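PDB 4Z0V: 2',5'-phosphodiesterase 12 from Homo sapiens, which is a magnesium-binding phosphodiesterase of the endonuclease/exonuclease/phosphatase family. Local coordinates for residues V204-T215 with R262-V270. Numbering follows the deposited sequence.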
# COMPACT_ATOMS: atom_id res chain seq x y z
N VAL A 204 -0.33 9.76 2.49
CA VAL A 204 0.75 10.18 3.39
C VAL A 204 1.85 9.10 3.33
O VAL A 204 1.59 7.91 3.12
CB VAL A 204 0.26 10.48 4.83
CG1 VAL A 204 -0.64 11.73 4.84
CG2 VAL A 204 -0.46 9.29 5.45
N PHE A 205 3.10 9.55 3.47
CA PHE A 205 4.26 8.68 3.30
C PHE A 205 5.18 8.76 4.51
O PHE A 205 5.46 9.86 4.99
CB PHE A 205 5.00 9.10 2.01
CG PHE A 205 6.23 8.31 1.63
CD1 PHE A 205 6.15 6.94 1.39
CD2 PHE A 205 7.44 8.95 1.40
CE1 PHE A 205 7.29 6.20 1.01
CE2 PHE A 205 8.58 8.22 1.01
CZ PHE A 205 8.49 6.85 0.81
N ARG A 206 5.68 7.61 4.96
CA ARG A 206 6.65 7.52 6.05
C ARG A 206 7.82 6.67 5.57
O ARG A 206 7.71 5.45 5.50
CB ARG A 206 6.00 6.95 7.33
CG ARG A 206 6.97 6.61 8.49
CD ARG A 206 7.76 7.82 8.97
NE ARG A 206 6.87 8.92 9.35
CZ ARG A 206 7.25 10.13 9.73
NH1 ARG A 206 8.55 10.44 9.77
NH2 ARG A 206 6.35 11.04 10.05
N ILE A 207 8.93 7.33 5.18
CA ILE A 207 10.06 6.58 4.65
C ILE A 207 10.94 6.04 5.79
O ILE A 207 10.91 6.59 6.89
CB ILE A 207 10.89 7.45 3.65
CG1 ILE A 207 11.71 6.55 2.69
CG2 ILE A 207 11.76 8.52 4.36
CD1 ILE A 207 12.28 7.22 1.55
N LYS A 208 11.65 4.93 5.54
CA LYS A 208 12.66 4.40 6.46
C LYS A 208 14.00 4.96 5.92
O LYS A 208 14.34 6.11 6.20
CB LYS A 208 12.62 2.88 6.49
CG LYS A 208 11.68 2.26 7.49
CD LYS A 208 12.12 0.84 7.86
CE LYS A 208 12.06 -0.16 6.73
NZ LYS A 208 12.04 -1.56 7.24
N GLN A 209 14.66 4.23 5.00
CA GLN A 209 15.84 4.76 4.34
C GLN A 209 15.50 5.15 2.90
O GLN A 209 15.39 6.33 2.59
CB GLN A 209 17.02 3.76 4.38
CG GLN A 209 18.26 4.37 3.73
CD GLN A 209 19.48 3.54 3.94
OE1 GLN A 209 19.43 2.31 4.11
NE2 GLN A 209 20.62 4.19 3.85
N HIS A 210 15.34 4.16 2.03
CA HIS A 210 15.04 4.40 0.62
C HIS A 210 13.59 4.02 0.30
O HIS A 210 13.12 4.29 -0.79
CB HIS A 210 16.02 3.59 -0.25
CG HIS A 210 17.42 4.09 -0.14
ND1 HIS A 210 17.72 5.45 -0.16
CD2 HIS A 210 18.58 3.39 -0.03
CE1 HIS A 210 19.04 5.53 -0.05
NE2 HIS A 210 19.60 4.32 0.05
N GLU A 211 12.89 3.42 1.26
CA GLU A 211 11.50 3.02 1.04
C GLU A 211 10.78 3.01 2.36
O GLU A 211 11.41 2.97 3.42
CB GLU A 211 11.40 1.63 0.33
CG GLU A 211 12.15 0.45 0.95
CD GLU A 211 11.52 -0.18 2.18
OE1 GLU A 211 10.30 -0.01 2.37
OE2 GLU A 211 12.22 -0.92 2.90
N GLY A 212 9.46 3.00 2.29
CA GLY A 212 8.68 2.96 3.51
C GLY A 212 7.22 2.66 3.29
O GLY A 212 6.82 1.87 2.41
N LEU A 213 6.44 3.29 4.13
CA LEU A 213 5.02 3.03 4.21
C LEU A 213 4.21 4.16 3.63
O LEU A 213 4.55 5.32 3.83
CB LEU A 213 4.64 2.88 5.69
CG LEU A 213 5.41 1.87 6.57
CD1 LEU A 213 4.89 1.99 8.01
CD2 LEU A 213 5.20 0.43 6.06
N ALA A 214 3.06 3.81 3.01
CA ALA A 214 2.10 4.84 2.58
C ALA A 214 0.69 4.43 2.96
O ALA A 214 0.35 3.24 2.94
CB ALA A 214 2.19 5.08 1.08
N THR A 215 -0.16 5.43 3.28
CA THR A 215 -1.59 5.19 3.54
C THR A 215 -2.34 6.19 2.68
O THR A 215 -2.04 7.37 2.73
CB THR A 215 -1.94 5.31 5.06
OG1 THR A 215 -1.26 4.30 5.79
CG2 THR A 215 -3.45 5.15 5.33
N ARG A 262 16.76 -2.18 15.08
CA ARG A 262 15.87 -2.21 13.91
C ARG A 262 15.37 -0.84 13.52
O ARG A 262 15.13 0.03 14.36
CB ARG A 262 14.67 -3.15 14.12
CG ARG A 262 15.03 -4.40 14.90
CD ARG A 262 15.32 -5.62 14.09
NE ARG A 262 16.26 -5.41 12.99
CZ ARG A 262 17.58 -5.54 13.08
NH1 ARG A 262 18.34 -5.40 12.01
NH2 ARG A 262 18.15 -5.82 14.24
N SER A 263 15.19 -0.67 12.22
CA SER A 263 14.73 0.57 11.64
C SER A 263 13.20 0.58 11.40
O SER A 263 12.67 1.60 10.96
CB SER A 263 15.45 0.81 10.32
OG SER A 263 15.12 -0.23 9.41
N SER A 264 12.52 -0.53 11.70
CA SER A 264 11.07 -0.71 11.46
C SER A 264 10.25 0.47 12.05
O SER A 264 10.51 0.96 13.16
CB SER A 264 10.57 -2.04 12.00
OG SER A 264 11.55 -3.07 11.88
N VAL A 265 9.26 0.90 11.25
CA VAL A 265 8.40 2.02 11.55
C VAL A 265 6.93 1.58 11.54
O VAL A 265 6.54 0.53 10.99
CB VAL A 265 8.65 3.22 10.57
CG1 VAL A 265 10.07 3.79 10.74
CG2 VAL A 265 8.39 2.80 9.11
N LEU A 266 6.12 2.41 12.20
CA LEU A 266 4.67 2.27 12.30
C LEU A 266 4.04 3.56 11.86
O LEU A 266 4.33 4.62 12.41
CB LEU A 266 4.28 1.97 13.76
CG LEU A 266 2.75 1.86 14.01
CD1 LEU A 266 2.15 0.66 13.26
CD2 LEU A 266 2.46 1.77 15.50
N GLN A 267 3.17 3.49 10.89
CA GLN A 267 2.47 4.67 10.40
C GLN A 267 1.07 4.65 11.01
O GLN A 267 0.40 3.61 11.02
CB GLN A 267 2.44 4.61 8.87
CG GLN A 267 1.65 5.70 8.17
CD GLN A 267 1.82 5.56 6.67
OE1 GLN A 267 1.50 4.51 6.08
NE2 GLN A 267 2.40 6.58 6.05
N VAL A 268 0.64 5.77 11.58
CA VAL A 268 -0.67 5.83 12.20
C VAL A 268 -1.34 7.10 11.71
O VAL A 268 -0.78 8.20 11.87
CB VAL A 268 -0.64 5.75 13.74
CG1 VAL A 268 -2.05 5.88 14.31
CG2 VAL A 268 0.02 4.46 14.26
N SER A 269 -2.55 6.94 11.20
CA SER A 269 -3.34 8.08 10.70
C SER A 269 -4.75 8.00 11.26
O SER A 269 -5.39 6.95 11.14
CB SER A 269 -3.39 8.04 9.18
OG SER A 269 -2.09 7.83 8.62
N VAL A 270 -5.25 9.09 11.84
CA VAL A 270 -6.62 9.09 12.35
C VAL A 270 -7.48 9.80 11.31
O VAL A 270 -7.20 10.95 10.98
CB VAL A 270 -6.72 9.74 13.74
CG1 VAL A 270 -8.18 9.91 14.16
CG2 VAL A 270 -5.95 8.90 14.78
O HOH W 1 -1.79 5.13 8.42
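Strand 265-270 packs face to face on the hairpin of strands 204-207 and 211-215, antiparallel to the first (163°) and nearly parallel to the second (18°), with axes about 8 Å apart. The strands belong to two different sheets, which meet here through side chains, some of them ending on backbone atoms of the other sheet. The extended Q267 side chain runs from strand 265-270 to the hairpin backbone. Its CG is anti to the backbone N (chi1 175°), which carries the amide up to the hairpin. There NE2 makes two weak, bent hydrogen bonds, to V204 O and L213 O, each 3.3 Å long. Both carbonyls also accept a bond from within the hairpin. The bond at the other end of the amide is shorter. T215 OG1 donates to Q267 OE1 at 2.8 Å, from well above the carbonyl plane, and N285 ND2 also binds OE1. A water links T215 OG1 to S269 OG, 2.7 Å from the serine oxygen. Beyond Q267 the contact is mainly aliphatic around V265. L213 CD1 lies against V265 CG2 at 3.8 Å and also touches Q267 CB. K208 crosses V265 at a slant, with CG 3.7 Å from V265 CG2, and its CD rests against S263 O. R206 brushes V265 CG2 with CG, then bends away to a salt bridge with D229. This is the interior of the two-sheet sandwich of the DNase I-like fold. The buried Q267 amide uses both its ends here, and its several partners probably fix its orientation while tying the edge hairpin of one sheet to the other.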